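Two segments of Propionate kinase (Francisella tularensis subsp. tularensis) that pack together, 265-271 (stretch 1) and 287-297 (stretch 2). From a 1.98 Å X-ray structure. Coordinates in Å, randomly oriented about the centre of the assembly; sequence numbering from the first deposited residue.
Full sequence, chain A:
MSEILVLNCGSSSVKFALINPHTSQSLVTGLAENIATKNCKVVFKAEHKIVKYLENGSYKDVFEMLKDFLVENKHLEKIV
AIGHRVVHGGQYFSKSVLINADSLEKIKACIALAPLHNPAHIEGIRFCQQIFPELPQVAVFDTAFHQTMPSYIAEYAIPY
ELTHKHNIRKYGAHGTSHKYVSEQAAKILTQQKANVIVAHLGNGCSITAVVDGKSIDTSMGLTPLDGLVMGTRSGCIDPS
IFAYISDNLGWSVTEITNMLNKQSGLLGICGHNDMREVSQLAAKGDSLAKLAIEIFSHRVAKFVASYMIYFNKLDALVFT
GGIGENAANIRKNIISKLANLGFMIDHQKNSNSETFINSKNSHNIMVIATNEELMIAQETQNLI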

# COMPACT_ATOMS: atom_id res chain seq x y z
N GLY A 265 12.94 -2.08 6.94
CA GLY A 265 12.69 -3.52 6.94
C GLY A 265 13.09 -4.17 8.26
O GLY A 265 13.02 -3.52 9.31
N LEU A 266 13.49 -5.43 8.23
CA LEU A 266 13.91 -6.15 9.45
C LEU A 266 15.02 -5.41 10.19
O LEU A 266 15.02 -5.33 11.43
CB LEU A 266 14.38 -7.57 9.10
CG LEU A 266 13.39 -8.47 8.34
CD1 LEU A 266 14.05 -9.78 7.93
CD2 LEU A 266 12.20 -8.73 9.20
N LEU A 267 15.96 -4.86 9.43
CA LEU A 267 17.08 -4.13 10.01
C LEU A 267 16.57 -2.96 10.84
O LEU A 267 17.00 -2.77 11.98
CB LEU A 267 18.01 -3.61 8.90
CG LEU A 267 19.21 -2.81 9.39
CD1 LEU A 267 20.11 -3.61 10.36
CD2 LEU A 267 20.02 -2.27 8.20
N GLY A 268 15.65 -2.18 10.28
CA GLY A 268 15.09 -1.04 10.98
C GLY A 268 14.33 -1.45 12.23
O GLY A 268 14.49 -0.84 13.29
N ILE A 269 13.51 -2.48 12.12
CA ILE A 269 12.70 -2.93 13.26
C ILE A 269 13.53 -3.48 14.41
O ILE A 269 13.33 -3.10 15.57
CB ILE A 269 11.67 -4.00 12.85
CG1 ILE A 269 10.74 -3.48 11.75
CG2 ILE A 269 10.85 -4.46 14.06
CD1 ILE A 269 9.97 -4.62 11.05
N CYS A 270 14.47 -4.37 14.12
CA CYS A 270 15.13 -5.10 15.20
C CYS A 270 16.66 -5.07 15.19
O CYS A 270 17.29 -5.64 16.09
CB CYS A 270 14.65 -6.55 15.23
SG CYS A 270 15.33 -7.60 13.92
N GLY A 271 17.27 -4.43 14.19
CA GLY A 271 18.72 -4.31 14.17
C GLY A 271 19.46 -5.37 13.35
O GLY A 271 20.68 -5.41 13.31
N SER A 287 12.44 -9.68 22.10
CA SER A 287 11.07 -9.28 21.74
C SER A 287 10.98 -8.44 20.47
O SER A 287 9.95 -8.48 19.78
CB SER A 287 10.37 -8.55 22.91
OG SER A 287 10.89 -7.25 23.08
N LEU A 288 12.01 -7.66 20.15
CA LEU A 288 11.99 -6.87 18.91
C LEU A 288 12.17 -7.75 17.68
O LEU A 288 11.59 -7.48 16.62
CB LEU A 288 13.04 -5.76 18.91
CG LEU A 288 12.68 -4.42 19.58
CD1 LEU A 288 13.85 -3.45 19.48
CD2 LEU A 288 11.40 -3.79 18.98
N ALA A 289 12.98 -8.80 17.80
CA ALA A 289 13.11 -9.76 16.70
C ALA A 289 11.78 -10.46 16.49
O ALA A 289 11.37 -10.72 15.35
CB ALA A 289 14.22 -10.78 17.00
N LYS A 290 11.12 -10.80 17.59
CA LYS A 290 9.79 -11.40 17.51
C LYS A 290 8.81 -10.45 16.82
O LYS A 290 8.03 -10.87 15.97
CB LYS A 290 9.27 -11.79 18.90
CG LYS A 290 10.00 -12.98 19.56
CD LYS A 290 9.40 -13.32 20.95
CE LYS A 290 10.22 -14.40 21.68
NZ LYS A 290 10.18 -15.70 20.97
N LEU A 291 8.87 -9.16 17.17
CA LEU A 291 7.98 -8.16 16.55
C LEU A 291 8.26 -8.02 15.06
O LEU A 291 7.33 -7.86 14.26
CB LEU A 291 8.14 -6.79 17.23
CG LEU A 291 7.26 -5.68 16.64
CD1 LEU A 291 5.76 -6.01 16.77
CD2 LEU A 291 7.57 -4.32 17.29
N ALA A 292 9.53 -8.05 14.69
CA ALA A 292 9.92 -7.95 13.29
C ALA A 292 9.31 -9.11 12.50
O ALA A 292 8.83 -8.93 11.38
CB ALA A 292 11.44 -7.95 13.15
N ILE A 293 9.33 -10.30 13.09
CA ILE A 293 8.75 -11.47 12.45
C ILE A 293 7.23 -11.37 12.34
O ILE A 293 6.66 -11.76 11.33
CB ILE A 293 9.18 -12.78 13.16
CG1 ILE A 293 10.65 -13.08 12.86
CG2 ILE A 293 8.31 -13.96 12.73
CD1 ILE A 293 11.23 -14.23 13.69
N GLU A 294 6.58 -10.84 13.39
CA GLU A 294 5.14 -10.62 13.35
C GLU A 294 4.79 -9.61 12.26
O GLU A 294 3.90 -9.84 11.45
CB GLU A 294 4.60 -10.13 14.70
CG GLU A 294 4.72 -11.15 15.83
CD GLU A 294 4.02 -12.45 15.48
OE1 GLU A 294 2.78 -12.44 15.35
OE2 GLU A 294 4.72 -13.48 15.32
N ILE A 295 5.49 -8.47 12.23
CA ILE A 295 5.19 -7.46 11.20
C ILE A 295 5.41 -8.05 9.80
O ILE A 295 4.56 -7.92 8.92
CB ILE A 295 6.04 -6.19 11.41
CG1 ILE A 295 5.67 -5.55 12.75
CG2 ILE A 295 5.80 -5.19 10.29
CD1 ILE A 295 6.57 -4.38 13.13
N PHE A 296 6.54 -8.70 9.59
CA PHE A 296 6.86 -9.32 8.30
C PHE A 296 5.79 -10.34 7.90
O PHE A 296 5.24 -10.28 6.80
CB PHE A 296 8.24 -9.98 8.44
CG PHE A 296 8.72 -10.74 7.24
CD1 PHE A 296 8.29 -12.04 6.99
CD2 PHE A 296 9.72 -10.21 6.42
CE1 PHE A 296 8.77 -12.76 5.92
CE2 PHE A 296 10.21 -10.93 5.34
CZ PHE A 296 9.74 -12.21 5.09
N SER A 297 5.49 -11.27 8.80
CA SER A 297 4.58 -12.37 8.46
C SER A 297 3.16 -11.88 8.21
O SER A 297 2.49 -12.36 7.32
CB SER A 297 4.56 -13.43 9.57
OG SER A 297 5.86 -13.96 9.79

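This is a small apolar contact between two helices that run roughly antiparallel, with no hydrogen bond crossing between them. The N-to-C directions of the helices differ by 142°, and their axes come no closer than 8.8 Å. The contact buries 372 Å², both sides summed.

Each helix is held by its own backbone hydrogen bonds, such as Cys270 N to Leu266 O and Ala292 N to Leu288 O, both 2.9 Å. Backbone hydrogen bonds run along each helix, and none crosses between them; side-chain packing joins the two.

Ala292 sits at the centre. Its small methyl group points toward stretch 1 and meets three residues there. Ile269 CG2 lies 3.7 Å from Ala292 CB, Cys270 SG lies 4.0 Å from Ala292 CB, and Leu266 CD2 lies 4.1 Å from the same atom. The backbones also run close here: Ile269 CA and Ala292 CA are 5.7 Å apart, and Cys270 CA and Leu288 CA are 5.2 Å apart.

Ile269 also reaches Ile295, with 4.0 Å between Ile269 CD1 and Ile295 CD1. Leu266 starts out sideways, but its end turns in. Leu266 CD2 approaches Phe296 CD2 obliquely at 4.0 Å.

Near the start of stretch 2, Cys270 CB packs 3.5 Å from Leu288 O and 4.1 Å from Leu288 CB. Gly271 then leaves the helix with positive phi and makes no contact with stretch 2.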